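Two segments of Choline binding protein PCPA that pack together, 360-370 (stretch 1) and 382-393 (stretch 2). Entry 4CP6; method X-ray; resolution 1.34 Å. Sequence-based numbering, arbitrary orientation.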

# COMPACT_ATOMS: atom_id res chain seq x y z
N VAL A 360 19.55 8.94 10.82
CA VAL A 360 19.56 9.76 12.04
C VAL A 360 19.53 8.85 13.26
O VAL A 360 18.59 8.08 13.45
CB VAL A 360 18.41 10.81 12.03
CG1 VAL A 360 18.34 11.54 13.37
CG2 VAL A 360 18.62 11.82 10.90
N LEU A 361 20.56 8.97 14.11
CA LEU A 361 20.72 8.15 15.30
C LEU A 361 21.27 9.03 16.44
O LEU A 361 22.17 8.63 17.17
CB LEU A 361 21.70 6.96 15.00
CG LEU A 361 21.20 5.94 13.98
CD1 LEU A 361 22.32 5.07 13.48
CD2 LEU A 361 20.04 5.09 14.56
N ASP A 362 20.62 10.18 16.62
CA ASP A 362 21.06 11.19 17.59
C ASP A 362 21.20 10.75 19.02
O ASP A 362 22.05 11.29 19.76
CB ASP A 362 20.12 12.40 17.53
CG ASP A 362 20.23 13.23 16.27
OD1 ASP A 362 21.19 13.03 15.50
OD2 ASP A 362 19.36 14.10 16.06
N SER A 363 20.38 9.80 19.45
CA SER A 363 20.36 9.36 20.85
C SER A 363 21.13 8.07 21.10
O SER A 363 21.18 7.59 22.23
CB SER A 363 18.92 9.20 21.32
OG SER A 363 18.13 10.36 21.10
N LEU A 364 21.70 7.45 20.01
CA LEU A 364 22.29 6.14 20.15
C LEU A 364 23.53 6.19 20.99
O LEU A 364 24.53 6.79 20.57
CB LEU A 364 22.53 5.46 18.78
CG LEU A 364 22.98 4.00 18.81
CD1 LEU A 364 22.01 3.10 19.61
CD2 LEU A 364 23.15 3.46 17.38
N LYS A 365 23.47 5.55 22.14
CA LYS A 365 24.59 5.53 23.08
C LYS A 365 25.39 4.27 22.99
O LYS A 365 26.62 4.28 23.16
CB LYS A 365 23.97 5.67 24.50
CG LYS A 365 24.83 5.35 25.69
CD LYS A 365 24.06 5.69 26.97
CE LYS A 365 23.47 4.47 27.65
NZ LYS A 365 23.21 4.71 29.10
N GLU A 366 24.72 3.13 22.74
CA GLU A 366 25.41 1.86 22.85
C GLU A 366 24.86 0.76 21.96
O GLU A 366 23.65 0.73 21.72
CB GLU A 366 25.34 1.37 24.33
CG GLU A 366 23.93 1.29 24.89
CD GLU A 366 23.77 0.96 26.36
OE1 GLU A 366 24.79 0.66 27.03
OE2 GLU A 366 22.62 0.93 26.84
N ILE A 367 25.75 -0.11 21.49
CA ILE A 367 25.42 -1.32 20.72
C ILE A 367 26.08 -2.48 21.45
O ILE A 367 27.31 -2.49 21.64
CB ILE A 367 25.89 -1.22 19.25
CG1 ILE A 367 25.20 -0.06 18.50
CG2 ILE A 367 25.64 -2.55 18.52
CD1 ILE A 367 25.81 0.24 17.12
N HIS A 368 25.27 -3.47 21.83
CA HIS A 368 25.76 -4.67 22.51
C HIS A 368 25.72 -5.83 21.54
O HIS A 368 24.62 -6.21 21.08
CB HIS A 368 24.91 -4.97 23.76
CG HIS A 368 24.93 -3.88 24.78
ND1 HIS A 368 25.72 -3.98 25.91
CD2 HIS A 368 24.22 -2.73 24.83
CE1 HIS A 368 25.51 -2.86 26.59
NE2 HIS A 368 24.61 -2.08 25.99
N ILE A 369 26.87 -6.41 21.21
CA ILE A 369 26.98 -7.55 20.30
C ILE A 369 27.18 -8.77 21.17
O ILE A 369 28.22 -8.90 21.81
CB ILE A 369 28.12 -7.35 19.29
CG1 ILE A 369 27.93 -6.00 18.53
CG2 ILE A 369 28.23 -8.57 18.36
CD1 ILE A 369 28.88 -5.76 17.34
N LYS A 370 26.19 -9.67 21.19
CA LYS A 370 26.27 -10.83 22.09
C LYS A 370 26.97 -12.04 21.53
O LYS A 370 27.33 -12.94 22.31
CB LYS A 370 24.85 -11.21 22.55
CG LYS A 370 24.18 -10.12 23.38
CD LYS A 370 22.81 -10.54 23.88
CE LYS A 370 22.82 -11.37 25.14
NZ LYS A 370 21.48 -11.99 25.37
N THR A 382 28.38 -1.87 6.93
CA THR A 382 27.37 -2.38 7.86
C THR A 382 26.82 -1.21 8.69
O THR A 382 25.60 -1.06 8.84
CB THR A 382 28.00 -3.44 8.76
OG1 THR A 382 28.28 -4.60 7.97
CG2 THR A 382 27.09 -3.83 9.92
N PHE A 383 27.73 -0.41 9.26
CA PHE A 383 27.37 0.71 10.11
C PHE A 383 27.72 2.04 9.48
O PHE A 383 28.81 2.20 8.91
CB PHE A 383 28.17 0.61 11.44
CG PHE A 383 27.80 -0.59 12.27
CD1 PHE A 383 26.60 -0.62 12.97
CD2 PHE A 383 28.66 -1.68 12.39
CE1 PHE A 383 26.24 -1.74 13.72
CE2 PHE A 383 28.33 -2.77 13.20
CZ PHE A 383 27.13 -2.79 13.86
N ALA A 384 26.82 3.00 9.60
CA ALA A 384 27.06 4.39 9.27
C ALA A 384 26.45 5.13 10.44
O ALA A 384 25.26 5.50 10.44
CB ALA A 384 26.41 4.78 7.95
N ILE A 385 27.24 5.22 11.52
CA ILE A 385 26.74 5.70 12.80
C ILE A 385 27.64 6.78 13.41
O ILE A 385 28.81 6.90 13.02
CB ILE A 385 26.64 4.49 13.79
CG1 ILE A 385 28.02 3.85 14.10
CG2 ILE A 385 25.64 3.44 13.26
CD1 ILE A 385 27.98 2.80 15.23
N PRO A 386 27.14 7.53 14.41
CA PRO A 386 28.00 8.53 15.07
C PRO A 386 29.20 7.86 15.75
O PRO A 386 29.10 6.74 16.31
CB PRO A 386 27.06 9.18 16.08
CG PRO A 386 25.67 8.98 15.48
CD PRO A 386 25.76 7.57 14.95
N GLU A 387 30.35 8.55 15.74
CA GLU A 387 31.55 8.03 16.39
C GLU A 387 31.39 7.90 17.90
O GLU A 387 32.15 7.16 18.54
CB GLU A 387 32.76 8.89 16.02
CG GLU A 387 34.08 8.29 16.48
CD GLU A 387 35.25 9.01 15.85
OE1 GLU A 387 35.67 10.05 16.42
OE2 GLU A 387 35.67 8.61 14.74
N THR A 388 30.40 8.61 18.48
CA THR A 388 30.17 8.57 19.93
C THR A 388 29.49 7.28 20.40
O THR A 388 29.44 7.02 21.61
CB THR A 388 29.34 9.76 20.34
OG1 THR A 388 28.20 9.83 19.49
CG2 THR A 388 30.14 11.05 20.28
N VAL A 389 28.93 6.48 19.48
CA VAL A 389 28.28 5.25 19.90
C VAL A 389 29.34 4.31 20.48
O VAL A 389 30.41 4.15 19.88
CB VAL A 389 27.55 4.57 18.71
CG1 VAL A 389 26.91 3.24 19.14
CG2 VAL A 389 26.48 5.49 18.11
N LYS A 390 29.04 3.68 21.62
CA LYS A 390 29.93 2.73 22.25
C LYS A 390 29.54 1.32 21.89
O LYS A 390 28.33 1.00 21.89
CB LYS A 390 29.86 2.85 23.78
CG LYS A 390 29.78 4.24 24.34
CD LYS A 390 29.32 4.18 25.76
CE LYS A 390 28.56 5.42 26.06
NZ LYS A 390 29.43 6.56 26.44
N PHE A 391 30.52 0.47 21.62
CA PHE A 391 30.25 -0.94 21.40
C PHE A 391 30.66 -1.75 22.59
O PHE A 391 31.73 -1.50 23.18
CB PHE A 391 30.99 -1.48 20.19
CG PHE A 391 30.42 -1.10 18.84
CD1 PHE A 391 30.80 0.08 18.21
CD2 PHE A 391 29.54 -1.95 18.18
CE1 PHE A 391 30.29 0.41 16.95
CE2 PHE A 391 29.03 -1.61 16.92
CZ PHE A 391 29.40 -0.43 16.32
N TYR A 392 29.90 -2.81 22.89
CA TYR A 392 30.18 -3.77 23.96
C TYR A 392 30.26 -5.12 23.25
O TYR A 392 29.27 -5.55 22.60
CB TYR A 392 29.11 -3.73 25.07
CG TYR A 392 28.97 -2.39 25.76
CD1 TYR A 392 28.23 -1.36 25.19
CD2 TYR A 392 29.61 -2.13 26.98
CE1 TYR A 392 28.13 -0.11 25.81
CE2 TYR A 392 29.50 -0.89 27.62
CZ TYR A 392 28.76 0.12 27.02
OH TYR A 392 28.62 1.36 27.63
N VAL A 393 31.42 -5.78 23.30
CA VAL A 393 31.64 -7.03 22.57
C VAL A 393 32.19 -8.12 23.50
O VAL A 393 32.60 -7.81 24.62
CB VAL A 393 32.55 -6.84 21.33
CG1 VAL A 393 31.96 -5.80 20.37
CG2 VAL A 393 33.98 -6.45 21.72
O HOH W 1 26.28 8.62 20.97
O HOH W 2 26.35 2.85 27.36

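Strands 366-369 and 390-393 of Choline binding protein PCPA lie side by side and parallel, their directions 16° apart, with Glu366 paired to Lys390, Ile367 to Phe391 and His368 to Tyr392. Four backbone hydrogen bonds join the two stretches, the first from Lys365, just before its strand, in the alternating pattern of a parallel ladder. Lys390 N donates to Lys365 O (2.9 Å) and Tyr392 N to Ile367 O (2.9 Å); in return Lys390 O accepts from Ile367 N (2.8 Å) and Tyr392 O from Ile369 N (2.9 Å). Ile367 and the residues Lys390 and Tyr392 thus each spend both amide and carbonyl on the partner stretch. Two of these acceptors also receive CA-H...O contacts, Glu366 CA to Lys390 O (3.2 Å) and Phe391 CA to Ile367 O (3.3 Å).

Each strand is preceded by a type I turn, closed by Leu364 N to Leu361 O (3.1 Å) and by Val389 N to Pro386 O (3.2 Å). A water links the two turns: it donates to Leu364 O (2.6 Å) and hydrogen-bonds Thr388 OG1 (2.7 Å).

On the sheet face of Glu366, His368, Lys390 and Tyr392, the rings of His368 and Tyr392 lie nearly parallel but slid apart, centroids 4.4 Å apart, so they barely overlap. His368 NE2 makes a weak hydrogen bond to Glu366 OE1 (2.9 Å, 147°). Glu366 OE1 also accepts from the O of a second water (2.7 Å), which hydrogen-bonds Tyr392 OH (2.7 Å), tying carboxylate to phenol; Glu366 OE2 is satisfied elsewhere in the structure.

The face of Ile367 and Phe391 is apolar and buried. Ile367 CD1 reaches Phe391 CE2 (3.7 Å), Ile385 CD1 (3.9 Å) and Phe383 CE1 (4.0 Å), contacts between apolar side chains that offer no donor or acceptor to satisfy. Before the strands, Leu361 CD1 meets Ile385 CG2 (3.7 Å) and Leu364 CG meets Val389 CG2 (3.9 Å), extending the hydrophobic contact.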